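Long-range contacts in DNA polymerase sliding clamp 2 (Thermococcus kodakarensis, PDB 3LX2), which forms a homotrimeric ring through which DNA passes and probably tethers the DNA polymerase and other processing proteins to it during replication: residues 3-8 against 59-64; 87-92 against 99-104; 198-203 against 242-247; 149-154 against 166-171. All coordinates share one frame; numbering follows the deposited sequence.

Overall arrangement
The four contacts fall into two pairs, one in the N-terminal and one in the C-terminal domain of the clamp subunit. Interactions 1 and 2 have centres about 10 Å apart and share one antiparallel sheet: strand 3-7 lies next to strand 88-93, and F7 N reaches L89 O at 2.8 Å in a probable hydrogen bond. Interactions 3 and 4, centres about 13 Å apart, meet where R247 NH1 forms a salt bridge with D153 OD2 at 2.8 Å. Between the pairs, the centres of interactions 1 and 4 are about 45 Å apart, on opposite sides of the chain's centre. The side chains of E4 and of V90 each lie about 3 Å from a bound sulfate, probably from the crystallisation liquor.

Interaction 1: residues 3-8 against 59-64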
loop_
_atom_site.group_PDB
_atom_site.type_symbol
_atom_site.label_atom_id
_atom_site.label_comp_id
_atom_site.label_asym_id
_atom_site.label_seq_id
_atom_site.Cartn_x
_atom_site.Cartn_y
_atom_site.Cartn_z
ATOM N N PHE A 3 -34.481 7.677 17.368
ATOM C CA PHE A 3 -34.286 6.320 16.873
ATOM C C PHE A 3 -33.042 5.612 17.398
ATOM O O PHE A 3 -32.123 6.230 17.912
ATOM C CB PHE A 3 -34.306 6.299 15.333
ATOM C CG PHE A 3 -33.184 7.060 14.702
ATOM C CD1 PHE A 3 -31.912 6.495 14.590
ATOM C CD2 PHE A 3 -33.387 8.333 14.213
ATOM C CE1 PHE A 3 -30.856 7.201 13.991
ATOM C CE2 PHE A 3 -32.347 9.040 13.595
ATOM C CZ PHE A 3 -31.076 8.464 13.486
ATOM N N GLU A 4 -33.059 4.303 17.242
ATOM C CA GLU A 4 -31.927 3.456 17.487
ATOM C C GLU A 4 -31.944 2.348 16.425
ATOM O O GLU A 4 -32.833 1.515 16.417
ATOM C CB GLU A 4 -31.957 2.850 18.907
ATOM C CG GLU A 4 -30.789 1.919 19.111
ATOM C CD GLU A 4 -30.378 1.694 20.569
ATOM O OE1 GLU A 4 -30.145 2.691 21.296
ATOM O OE2 GLU A 4 -30.236 0.492 20.957
ATOM N N ILE A 5 -30.932 2.336 15.569
ATOM C CA ILE A 5 -30.816 1.397 14.491
ATOM C C ILE A 5 -29.458 0.713 14.605
ATOM O O ILE A 5 -28.442 1.372 14.866
ATOM C CB ILE A 5 -30.906 2.171 13.139
ATOM C CG1 ILE A 5 -32.363 2.530 12.855
ATOM C CG2 ILE A 5 -30.302 1.398 11.972
ATOM C CD1 ILE A 5 -32.546 3.626 11.752
ATOM N N VAL A 6 -29.434 -0.592 14.378
ATOM C CA VAL A 6 -28.232 -1.360 14.510
ATOM C C VAL A 6 -28.033 -2.157 13.239
ATOM O O VAL A 6 -28.936 -2.931 12.849
ATOM C CB VAL A 6 -28.325 -2.371 15.668
ATOM C CG1 VAL A 6 -27.032 -3.084 15.781
ATOM C CG2 VAL A 6 -28.680 -1.691 17.026
ATOM N N PHE A 7 -26.879 -1.964 12.590
ATOM C CA PHE A 7 -26.540 -2.736 11.407
ATOM C C PHE A 7 -25.341 -3.623 11.739
ATOM O O PHE A 7 -24.405 -3.190 12.369
ATOM C CB PHE A 7 -26.288 -1.778 10.211
ATOM C CG PHE A 7 -26.140 -2.472 8.856
ATOM C CD1 PHE A 7 -27.213 -3.133 8.253
ATOM C CD2 PHE A 7 -24.921 -2.430 8.158
ATOM C CE1 PHE A 7 -27.070 -3.769 6.949
ATOM C CE2 PHE A 7 -24.761 -3.035 6.866
ATOM C CZ PHE A 7 -25.838 -3.704 6.258
ATOM N N ASP A 8 -25.334 -4.869 11.326
ATOM C CA ASP A 8 -24.263 -5.756 11.812
ATOM C C ASP A 8 -22.946 -5.695 11.048
ATOM O O ASP A 8 -22.036 -6.499 11.301
ATOM C CB ASP A 8 -24.734 -7.200 11.914
ATOM C CG ASP A 8 -25.106 -7.749 10.591
ATOM O OD1 ASP A 8 -24.754 -7.108 9.578
ATOM O OD2 ASP A 8 -25.724 -8.827 10.552
ATOM N N SER A 59 -30.061 -5.419 12.151
ATOM C CA SER A 59 -30.275 -6.292 13.325
ATOM C C SER A 59 -31.343 -5.787 14.300
ATOM O O SER A 59 -32.152 -6.571 14.774
ATOM C CB SER A 59 -29.023 -6.512 14.135
ATOM O OG SER A 59 -27.893 -6.544 13.332
ATOM N N LYS A 60 -31.300 -4.512 14.649
ATOM C CA LYS A 60 -32.351 -3.885 15.469
ATOM C C LYS A 60 -32.766 -2.620 14.750
ATOM O O LYS A 60 -31.974 -1.863 14.269
ATOM C CB LYS A 60 -31.900 -3.535 16.903
ATOM C CG LYS A 60 -31.319 -4.697 17.741
ATOM C CD LYS A 60 -32.323 -5.298 18.715
ATOM C CE LYS A 60 -32.287 -6.864 18.729
ATOM N NZ LYS A 60 -33.244 -7.571 19.754
ATOM N N TYR A 61 -34.039 -2.397 14.633
ATOM C CA TYR A 61 -34.448 -1.236 13.962
ATOM C C TYR A 61 -35.540 -0.744 14.825
ATOM O O TYR A 61 -36.441 -1.512 15.132
ATOM C CB TYR A 61 -35.017 -1.603 12.611
ATOM C CG TYR A 61 -35.236 -0.377 11.777
ATOM C CD1 TYR A 61 -34.208 0.109 10.974
ATOM C CD2 TYR A 61 -36.467 0.309 11.784
ATOM C CE1 TYR A 61 -34.382 1.234 10.196
ATOM C CE2 TYR A 61 -36.649 1.432 11.011
ATOM C CZ TYR A 61 -35.594 1.894 10.216
ATOM O OH TYR A 61 -35.703 3.017 9.427
ATOM N N SER A 62 -35.468 0.519 15.218
ATOM C CA SER A 62 -36.542 1.101 15.983
ATOM C C SER A 62 -36.563 2.617 15.920
ATOM O O SER A 62 -35.617 3.279 16.379
ATOM C CB SER A 62 -36.547 0.573 17.441
ATOM O OG SER A 62 -36.860 1.617 18.335
ATOM N N VAL A 63 -37.653 3.136 15.330
ATOM C CA VAL A 63 -37.891 4.578 15.145
ATOM C C VAL A 63 -39.228 5.034 15.741
ATOM O O VAL A 63 -40.256 4.346 15.614
ATOM C CB VAL A 63 -37.937 4.963 13.637
ATOM C CG1 VAL A 63 -38.314 6.446 13.476
ATOM C CG2 VAL A 63 -36.615 4.600 12.919
ATOM N N GLU A 64 -39.215 6.190 16.388
ATOM C CA GLU A 64 -40.453 6.750 16.921
ATOM C C GLU A 64 -41.071 7.714 15.920
ATOM O O GLU A 64 -41.759 7.289 14.993
ATOM C CB GLU A 64 -40.193 7.404 18.256
ATOM C CG GLU A 64 -39.303 6.527 19.069
ATOM C CD GLU A 64 -39.857 6.230 20.397
ATOM O OE1 GLU A 64 -40.196 7.213 21.109
ATOM O OE2 GLU A 64 -39.937 5.016 20.722
HETATM O O HOH W 1 -27.563 -5.623 10.224
#
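I5 and Y61 run side by side on one face of the sheet. CG1 and CD1 of the isoleucine both lie along the CD1-CE1 side of the ring, I5 CD1 closest at 3.4 Å from Y61 CE1 and meeting the ring obliquely. CG1 of I5 is turned back beside its own backbone N (chi1 -77°), which sends the longer branch along the phenol. F3 and V63 occupy the same face, with F3 CB packed 3.7 Å from V63 CG2. The F3 ring leads off toward L91 and K93, while V31 touches F3, I5 and V63, and the Y61 hydroxyl bonds to the carbonyl of N32. On the other face V6 and K60 also lie alongside each other, V6 CG2 3.7 Å from K60 CB, before the lysine chain bends away. Two sound backbone bonds join the strands: E4 N to S62 O at 2.9 Å, almost straight at 173°, and V6 N to K60 O at 2.8 Å. The return bond from K60 N to V6 O is weak. Farther along, a water accepts from D8 N and also bonds to S59 OG. Here S59 and K60 both face V6, a classic beta bulge where strand 60-63 borders this antiparallel sheet.

Interaction 2: residues 87-92 against 99-104; sequences DTLVLR and LEVGLL
L104 folds its side chain over two residues of the partner strand, T88 and V90. Its CB sits 3.5 Å from T88 OG1, while its CD1 reaches on to V90 CG2 at 3.7 Å. CG anti to the carbonyl carbon (chi1 -41°) places CD1 beside V90 CG2; the two side chains cross at a slant. The residue directly opposite V90 is G102, with no side chain, and within these two segments V90 packs on L104 instead.

R92 and E100 carry the other end of the contact. Both chains leave the backbone with CG anti to N and extend alongside each other in one direction. E100 OE1 comes to the edge of the guanidinium, in its plane, and takes a weak bond from R92 NH1 at 3.4 Å as part of a salt bridge; carboxylate and guanidinium planes stand 87° apart. The stronger partner of R92 is E4 on the adjoining strand, whose OE1 pairs with NE, and W110 packs against R92, E100 and V90. The backbones alternate pairs of bonds, among them E100 N to R92 O at 2.7 Å and G102 N to V90 O at 2.9 Å. This regular antiparallel beta hairpin belongs to the five-stranded sheet of the N-terminal domain, its other face packing L89, L91 and V101 on helices 10-21 and 73-80.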
loop_
_atom_site.group_PDB
_atom_site.type_symbol
_atom_site.label_atom_id
_atom_site.label_comp_id
_atom_site.label_asym_id
_atom_site.label_seq_id
_atom_site.Cartn_x
_atom_site.Cartn_y
_atom_site.Cartn_z
ATOM N N ASP A 87 -16.931 -5.318 13.203
ATOM C CA ASP A 87 -17.539 -4.272 14.091
ATOM C C ASP A 87 -19.016 -4.119 13.724
ATOM O O ASP A 87 -19.358 -4.184 12.547
ATOM C CB ASP A 87 -16.907 -2.881 13.929
ATOM C CG ASP A 87 -15.539 -2.701 14.663
ATOM O OD1 ASP A 87 -15.191 -3.441 15.590
ATOM O OD2 ASP A 87 -14.791 -1.781 14.292
ATOM N N THR A 88 -19.892 -3.920 14.693
ATOM C CA THR A 88 -21.253 -3.586 14.318
ATOM C C THR A 88 -21.444 -2.061 14.312
ATOM O O THR A 88 -20.601 -1.338 14.827
ATOM C CB THR A 88 -22.348 -4.286 15.229
ATOM O OG1 THR A 88 -22.393 -3.632 16.488
ATOM C CG2 THR A 88 -22.103 -5.752 15.378
ATOM N N LEU A 89 -22.530 -1.576 13.718
ATOM C CA LEU A 89 -22.766 -0.153 13.593
ATOM C C LEU A 89 -24.055 0.175 14.292
ATOM O O LEU A 89 -25.072 -0.493 14.091
ATOM C CB LEU A 89 -22.911 0.250 12.118
ATOM C CG LEU A 89 -23.470 1.640 11.708
ATOM C CD1 LEU A 89 -22.692 2.739 12.320
ATOM C CD2 LEU A 89 -23.495 1.843 10.163
ATOM N N VAL A 90 -24.014 1.224 15.098
ATOM C CA VAL A 90 -25.216 1.726 15.734
ATOM C C VAL A 90 -25.405 3.167 15.344
ATOM O O VAL A 90 -24.496 3.979 15.541
ATOM C CB VAL A 90 -25.116 1.792 17.276
ATOM C CG1 VAL A 90 -26.460 2.321 17.891
ATOM C CG2 VAL A 90 -24.691 0.452 17.901
ATOM N N LEU A 91 -26.589 3.487 14.830
ATOM C CA LEU A 91 -26.963 4.870 14.647
ATOM C C LEU A 91 -28.099 5.214 15.597
ATOM O O LEU A 91 -29.117 4.527 15.664
ATOM C CB LEU A 91 -27.382 5.128 13.220
ATOM C CG LEU A 91 -26.402 4.700 12.120
ATOM C CD1 LEU A 91 -27.140 4.742 10.739
ATOM C CD2 LEU A 91 -25.193 5.607 12.123
ATOM N N ARG A 92 -27.908 6.293 16.336
ATOM C CA ARG A 92 -28.790 6.609 17.417
ATOM C C ARG A 92 -29.018 8.111 17.573
ATOM O O ARG A 92 -28.067 8.909 17.607
ATOM C CB ARG A 92 -28.224 6.040 18.701
ATOM C CG ARG A 92 -29.082 6.342 19.854
ATOM C CD ARG A 92 -28.291 6.144 21.099
ATOM N NE ARG A 92 -28.134 4.729 21.393
ATOM C CZ ARG A 92 -27.182 4.251 22.175
ATOM N NH1 ARG A 92 -26.275 5.073 22.715
ATOM N NH2 ARG A 92 -27.127 2.951 22.396
ATOM N N LEU A 99 -26.115 13.262 15.686
ATOM C CA LEU A 99 -26.228 11.819 15.435
ATOM C C LEU A 99 -25.216 11.131 16.352
ATOM O O LEU A 99 -24.014 11.468 16.363
ATOM C CB LEU A 99 -25.921 11.502 13.991
ATOM C CG LEU A 99 -25.705 10.076 13.498
ATOM C CD1 LEU A 99 -26.986 9.295 13.455
ATOM C CD2 LEU A 99 -25.116 10.152 12.079
ATOM N N GLU A 100 -25.686 10.192 17.137
ATOM C CA GLU A 100 -24.729 9.384 17.837
ATOM C C GLU A 100 -24.355 8.116 17.001
ATOM O O GLU A 100 -25.263 7.375 16.524
ATOM C CB GLU A 100 -25.206 9.087 19.269
ATOM C CG GLU A 100 -24.311 8.134 20.020
ATOM C CD GLU A 100 -24.579 8.148 21.526
ATOM O OE1 GLU A 100 -25.786 8.297 21.931
ATOM O OE2 GLU A 100 -23.578 8.008 22.297
ATOM N N VAL A 101 -23.038 7.881 16.834
ATOM C CA VAL A 101 -22.533 6.764 16.021
ATOM C C VAL A 101 -21.655 5.849 16.855
ATOM O O VAL A 101 -20.651 6.265 17.460
ATOM C CB VAL A 101 -21.642 7.268 14.846
ATOM C CG1 VAL A 101 -21.179 6.098 13.919
ATOM C CG2 VAL A 101 -22.336 8.359 14.058
ATOM N N GLY A 102 -22.010 4.579 16.893
ATOM C CA GLY A 102 -21.244 3.667 17.678
ATOM C C GLY A 102 -20.594 2.589 16.862
ATOM O O GLY A 102 -21.157 2.124 15.888
ATOM N N LEU A 103 -19.404 2.181 17.283
ATOM C CA LEU A 103 -18.681 1.090 16.602
ATOM C C LEU A 103 -18.397 0.034 17.654
ATOM O O LEU A 103 -17.646 0.279 18.594
ATOM C CB LEU A 103 -17.377 1.600 15.973
ATOM C CG LEU A 103 -17.476 2.636 14.828
ATOM C CD1 LEU A 103 -16.058 3.049 14.345
ATOM C CD2 LEU A 103 -18.214 2.093 13.640
ATOM N N LEU A 104 -19.036 -1.121 17.544
ATOM C CA LEU A 104 -18.972 -2.070 18.649
ATOM C C LEU A 104 -18.164 -3.293 18.255
ATOM O O LEU A 104 -18.553 -4.040 17.353
ATOM C CB LEU A 104 -20.391 -2.456 19.145
ATOM C CG LEU A 104 -21.454 -1.325 19.245
ATOM C CD1 LEU A 104 -22.657 -1.748 20.054
ATOM C CD2 LEU A 104 -20.942 -0.040 19.807
#

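Interaction 3: residues 198-203 against 242-247; sequences SAYGVA and FLIAPR
The side chains of Y200 and R247 reach across to the backbone of the facing segment, and most of the contact is side chain against main chain. The Y200 ring comes first: A245 O lies at its edge, near the ring plane, 3.6 Å from CD1, and I244 O approaches CE1 obliquely at 3.4 Å. With CG beside the backbone N (chi1 -48°), the ring lies along the bend where strand 238-244 gives way to the tail, and its hydroxyl bonds to the carbonyl of I226.

The apolar contacts are modest. Y200 CE1 is 4.1 Å from P246 CB, and Y200 CB touches I244 CG2, while I244 also packs on L205 and I208 of helix 202-209.

R247 supplies the charged part. Its chain is extended from CG to NE and lays one face of the guanidinium over G201, whose CA stands 3.6 Å above the plane, offset toward the rim. NH1 continues past the glycine to D153 OD2, a salt bridge, and to S154 OG, a hydrogen bond.

Main-chain polar links are mostly indirect. P246 CA makes a CH...O contact with A199 O at 3.3 Å. One water bridges the segments, accepting from G201 N at 2.9 Å and donating to A245 O at 2.6 Å, giving a partner to G201 N, at the N-cap of helix 202-209, and to the carbonyl across from it.

The chemistry implies a junction in which the tail is held by a solvent bridge, aromatic and CH...O contacts and one well-paired arginine, with no ladder of direct backbone bonds between the two segments.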
loop_
_atom_site.group_PDB
_atom_site.type_symbol
_atom_site.label_atom_id
_atom_site.label_comp_id
_atom_site.label_asym_id
_atom_site.label_seq_id
_atom_site.Cartn_x
_atom_site.Cartn_y
_atom_site.Cartn_z
ATOM N N SER A 198 -25.045 5.471 -26.163
ATOM C CA SER A 198 -24.820 6.704 -25.406
ATOM C C SER A 198 -23.432 6.799 -24.738
ATOM O O SER A 198 -22.718 5.787 -24.590
ATOM C CB SER A 198 -25.910 6.861 -24.350
ATOM O OG SER A 198 -25.577 7.919 -23.473
ATOM N N ALA A 199 -23.089 8.016 -24.317
ATOM C CA ALA A 199 -21.834 8.285 -23.655
ATOM C C ALA A 199 -22.006 8.918 -22.278
ATOM O O ALA A 199 -22.775 9.883 -22.099
ATOM C CB ALA A 199 -20.951 9.190 -24.511
ATOM N N TYR A 200 -21.208 8.414 -21.339
ATOM C CA TYR A 200 -21.227 8.911 -19.981
ATOM C C TYR A 200 -19.797 9.149 -19.536
ATOM O O TYR A 200 -18.821 8.684 -20.184
ATOM C CB TYR A 200 -21.959 7.915 -19.064
ATOM C CG TYR A 200 -23.271 7.478 -19.655
ATOM C CD1 TYR A 200 -24.396 8.243 -19.482
ATOM C CD2 TYR A 200 -23.372 6.329 -20.421
ATOM C CE1 TYR A 200 -25.592 7.877 -20.055
ATOM C CE2 TYR A 200 -24.580 5.944 -21.011
ATOM C CZ TYR A 200 -25.684 6.729 -20.807
ATOM O OH TYR A 200 -26.905 6.419 -21.355
ATOM N N GLY A 201 -19.679 9.903 -18.456
ATOM C CA GLY A 201 -18.389 10.310 -17.983
ATOM C C GLY A 201 -17.725 9.188 -17.230
ATOM O O GLY A 201 -18.230 8.731 -16.207
ATOM N N VAL A 202 -16.594 8.723 -17.736
ATOM C CA VAL A 202 -15.809 7.717 -17.050
ATOM C C VAL A 202 -15.620 7.944 -15.543
ATOM O O VAL A 202 -15.724 6.990 -14.713
ATOM C CB VAL A 202 -14.460 7.567 -17.765
ATOM C CG1 VAL A 202 -13.436 6.832 -16.919
ATOM C CG2 VAL A 202 -14.697 6.833 -19.068
ATOM N N ALA A 203 -15.338 9.189 -15.188
ATOM C CA ALA A 203 -14.937 9.524 -13.831
ATOM C C ALA A 203 -16.100 9.180 -12.965
ATOM O O ALA A 203 -15.977 8.475 -11.962
ATOM C CB ALA A 203 -14.650 11.010 -13.727
ATOM N N PHE A 242 -28.187 4.883 -9.242
ATOM C CA PHE A 242 -27.634 6.085 -9.806
ATOM C C PHE A 242 -28.165 6.327 -11.237
ATOM O O PHE A 242 -28.176 5.425 -12.110
ATOM C CB PHE A 242 -26.113 5.994 -9.844
ATOM C CG PHE A 242 -25.450 5.921 -8.479
ATOM C CD1 PHE A 242 -25.115 7.076 -7.796
ATOM C CD2 PHE A 242 -25.128 4.689 -7.897
ATOM C CE1 PHE A 242 -24.452 7.014 -6.532
ATOM C CE2 PHE A 242 -24.486 4.632 -6.644
ATOM C CZ PHE A 242 -24.157 5.803 -5.958
ATOM N N LEU A 243 -28.649 7.542 -11.464
ATOM C CA LEU A 243 -28.875 7.986 -12.846
ATOM C C LEU A 243 -27.741 8.904 -13.247
ATOM O O LEU A 243 -27.385 9.832 -12.497
ATOM C CB LEU A 243 -30.221 8.672 -12.996
ATOM C CG LEU A 243 -31.468 7.906 -12.558
ATOM C CD1 LEU A 243 -32.655 8.851 -12.589
ATOM C CD2 LEU A 243 -31.784 6.710 -13.373
ATOM N N ILE A 244 -27.127 8.609 -14.386
ATOM C CA ILE A 244 -26.006 9.426 -14.850
ATOM C C ILE A 244 -26.377 10.055 -16.190
ATOM O O ILE A 244 -26.666 9.343 -17.165
ATOM C CB ILE A 244 -24.712 8.641 -15.069
ATOM C CG1 ILE A 244 -24.287 7.887 -13.804
ATOM C CG2 ILE A 244 -23.556 9.625 -15.512
ATOM C CD1 ILE A 244 -24.756 6.456 -13.748
ATOM N N ALA A 245 -26.371 11.383 -16.217
ATOM C CA ALA A 245 -26.717 12.131 -17.424
ATOM C C ALA A 245 -25.738 11.836 -18.568
ATOM O O ALA A 245 -24.534 11.661 -18.330
ATOM C CB ALA A 245 -26.800 13.646 -17.131
ATOM N N PRO A 246 -26.267 11.739 -19.806
ATOM C CA PRO A 246 -25.463 11.468 -20.994
ATOM C C PRO A 246 -24.566 12.617 -21.374
ATOM O O PRO A 246 -24.446 13.582 -20.663
ATOM C CB PRO A 246 -26.499 11.260 -22.091
ATOM C CG PRO A 246 -27.784 11.820 -21.545
ATOM C CD PRO A 246 -27.712 11.696 -20.084
ATOM N N ARG A 247 -23.938 12.504 -22.525
ATOM C CA ARG A 247 -22.962 13.481 -22.980
ATOM C C ARG A 247 -23.150 13.795 -24.442
ATOM O O ARG A 247 -24.092 13.277 -25.057
ATOM C CB ARG A 247 -21.563 12.930 -22.756
ATOM C CG ARG A 247 -21.039 13.230 -21.411
ATOM C CD ARG A 247 -19.559 13.279 -21.502
ATOM N NE ARG A 247 -18.990 13.581 -20.200
ATOM C CZ ARG A 247 -17.704 13.459 -19.896
ATOM N NH1 ARG A 247 -16.833 13.037 -20.815
ATOM N NH2 ARG A 247 -17.299 13.749 -18.657
HETATM O O HOH W 2 -21.940 11.647 -17.843
#

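Interaction 4: residues 149-154 against 166-171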
loop_
_atom_site.group_PDB
_atom_site.type_symbol
_atom_site.label_atom_id
_atom_site.label_comp_id
_atom_site.label_asym_id
_atom_site.label_seq_id
_atom_site.Cartn_x
_atom_site.Cartn_y
_atom_site.Cartn_z
ATOM N N LYS A 149 -10.999 4.883 -19.302
ATOM C CA LYS A 149 -10.238 5.979 -18.717
ATOM C C LYS A 149 -8.883 6.208 -19.375
ATOM O O LYS A 149 -8.446 7.349 -19.482
ATOM C CB LYS A 149 -10.044 5.830 -17.188
ATOM C CG LYS A 149 -9.110 6.891 -16.573
ATOM C CD LYS A 149 -9.559 7.469 -15.223
ATOM C CE LYS A 149 -9.197 6.503 -14.069
ATOM N NZ LYS A 149 -8.659 7.237 -12.917
ATOM N N LEU A 150 -8.201 5.146 -19.771
ATOM C CA LEU A 150 -6.913 5.283 -20.398
ATOM C C LEU A 150 -7.011 6.004 -21.729
ATOM O O LEU A 150 -6.072 6.631 -22.184
ATOM C CB LEU A 150 -6.326 3.914 -20.627
ATOM C CG LEU A 150 -5.090 3.506 -19.840
ATOM C CD1 LEU A 150 -4.944 4.160 -18.465
ATOM C CD2 LEU A 150 -5.064 1.991 -19.724
ATOM N N VAL A 151 -8.170 5.923 -22.344
ATOM C CA VAL A 151 -8.320 6.362 -23.680
ATOM C C VAL A 151 -9.046 7.681 -23.755
ATOM O O VAL A 151 -8.742 8.484 -24.647
ATOM C CB VAL A 151 -9.002 5.268 -24.463
ATOM C CG1 VAL A 151 -9.520 5.740 -25.813
ATOM C CG2 VAL A 151 -8.003 4.145 -24.622
ATOM N N SER A 152 -9.954 7.938 -22.800
ATOM C CA SER A 152 -10.893 9.049 -22.893
ATOM C C SER A 152 -11.525 9.388 -21.572
ATOM O O SER A 152 -11.411 8.650 -20.622
ATOM C CB SER A 152 -11.995 8.694 -23.870
ATOM O OG SER A 152 -12.976 9.721 -23.932
ATOM N N ASP A 153 -12.243 10.490 -21.531
ATOM C CA ASP A 153 -13.016 10.860 -20.361
ATOM C C ASP A 153 -14.474 10.401 -20.534
ATOM O O ASP A 153 -15.295 10.513 -19.629
ATOM C CB ASP A 153 -12.928 12.380 -20.148
ATOM C CG ASP A 153 -13.176 13.186 -21.469
ATOM O OD1 ASP A 153 -12.315 13.163 -22.421
ATOM O OD2 ASP A 153 -14.242 13.848 -21.540
ATOM N N SER A 154 -14.768 9.833 -21.692
ATOM C CA SER A 154 -16.119 9.414 -22.022
ATOM C C SER A 154 -16.108 7.950 -22.319
ATOM O O SER A 154 -15.108 7.458 -22.848
ATOM C CB SER A 154 -16.578 10.139 -23.259
ATOM O OG SER A 154 -17.042 11.408 -22.876
ATOM N N PHE A 166 -18.631 -1.900 -24.507
ATOM C CA PHE A 166 -18.182 -0.630 -23.931
ATOM C C PHE A 166 -16.922 -0.033 -24.607
ATOM O O PHE A 166 -15.831 -0.596 -24.506
ATOM C CB PHE A 166 -17.821 -0.851 -22.486
ATOM C CG PHE A 166 -18.843 -1.582 -21.729
ATOM C CD1 PHE A 166 -19.953 -0.911 -21.219
ATOM C CD2 PHE A 166 -18.714 -2.957 -21.519
ATOM C CE1 PHE A 166 -20.922 -1.599 -20.505
ATOM C CE2 PHE A 166 -19.668 -3.635 -20.803
ATOM C CZ PHE A 166 -20.778 -2.951 -20.295
ATOM N N LYS A 167 -17.063 1.109 -25.275
ATOM C CA LYS A 167 -15.953 1.643 -26.062
ATOM C C LYS A 167 -15.707 3.095 -25.848
ATOM O O LYS A 167 -16.590 3.872 -25.511
ATOM C CB LYS A 167 -16.096 1.372 -27.562
ATOM C CG LYS A 167 -16.988 2.326 -28.364
ATOM C CD LYS A 167 -17.317 1.691 -29.772
ATOM C CE LYS A 167 -17.411 2.746 -30.940
ATOM N NZ LYS A 167 -18.333 2.309 -32.093
ATOM N N ALA A 168 -14.448 3.426 -26.041
ATOM C CA ALA A 168 -13.987 4.777 -25.918
ATOM C C ALA A 168 -13.139 5.116 -27.139
ATOM O O ALA A 168 -12.563 4.236 -27.802
ATOM C CB ALA A 168 -13.215 4.952 -24.626
ATOM N N GLU A 169 -13.095 6.398 -27.450
ATOM C CA GLU A 169 -12.227 6.872 -28.513
ATOM C C GLU A 169 -11.608 8.219 -28.150
ATOM O O GLU A 169 -12.293 9.147 -27.737
ATOM C CB GLU A 169 -12.938 6.868 -29.865
ATOM C CG GLU A 169 -11.893 7.060 -31.025
ATOM C CD GLU A 169 -12.444 6.958 -32.486
ATOM O OE1 GLU A 169 -13.649 6.642 -32.713
ATOM O OE2 GLU A 169 -11.627 7.187 -33.416
ATOM N N GLY A 170 -10.286 8.280 -28.285
ATOM C CA GLY A 170 -9.487 9.496 -28.086
ATOM C C GLY A 170 -8.842 10.003 -29.361
ATOM O O GLY A 170 -9.138 9.504 -30.455
ATOM N N ASN A 171 -7.976 11.015 -29.218
ATOM C CA ASN A 171 -7.228 11.552 -30.336
ATOM C C ASN A 171 -6.511 10.458 -31.166
ATOM O O ASN A 171 -6.660 10.401 -32.423
ATOM C CB ASN A 171 -6.316 12.736 -29.914
ATOM C CG ASN A 171 -5.142 12.361 -28.916
ATOM O OD1 ASN A 171 -5.271 11.542 -27.982
ATOM N ND2 ASN A 171 -3.997 13.054 -29.092
#
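V151 and A168 meet methyl to methyl, V151 CG1 4.0 Å from A168 CB. The same CG1, held anti to the backbone N (chi1 166°), also reaches over the chain beyond the strand and comes within 3.6 Å of G170 N. From the next residue S152 CB packs on A168 CB, likewise at 4.0 Å, and S154 O completes the set at 3.6 Å from that methyl. One small alanine side chain therefore meets three residues of the facing segment, and all of these contacts are van der Waals.

The S152 hydroxyl helps set the shape of this link. S152 OG lies anti to the backbone N and accepts from S154 N at 2.9 Å in a nearly straight bond (164°), an ST turn between helix 138-151 and strand 154-159. V175 touches both V151 and A168, and A148 of the helix also packs on A168.

Farther out, K149 NZ forms a salt bridge with E206 OE1 and D153 bonds through its backbone to V202, while L150 packs on L82 of the second subunit. The contact thus packs the last part of helix 138-151 and the link after it against strand 164-169, which lies between strands 154-159 and 174-179 in the sheet.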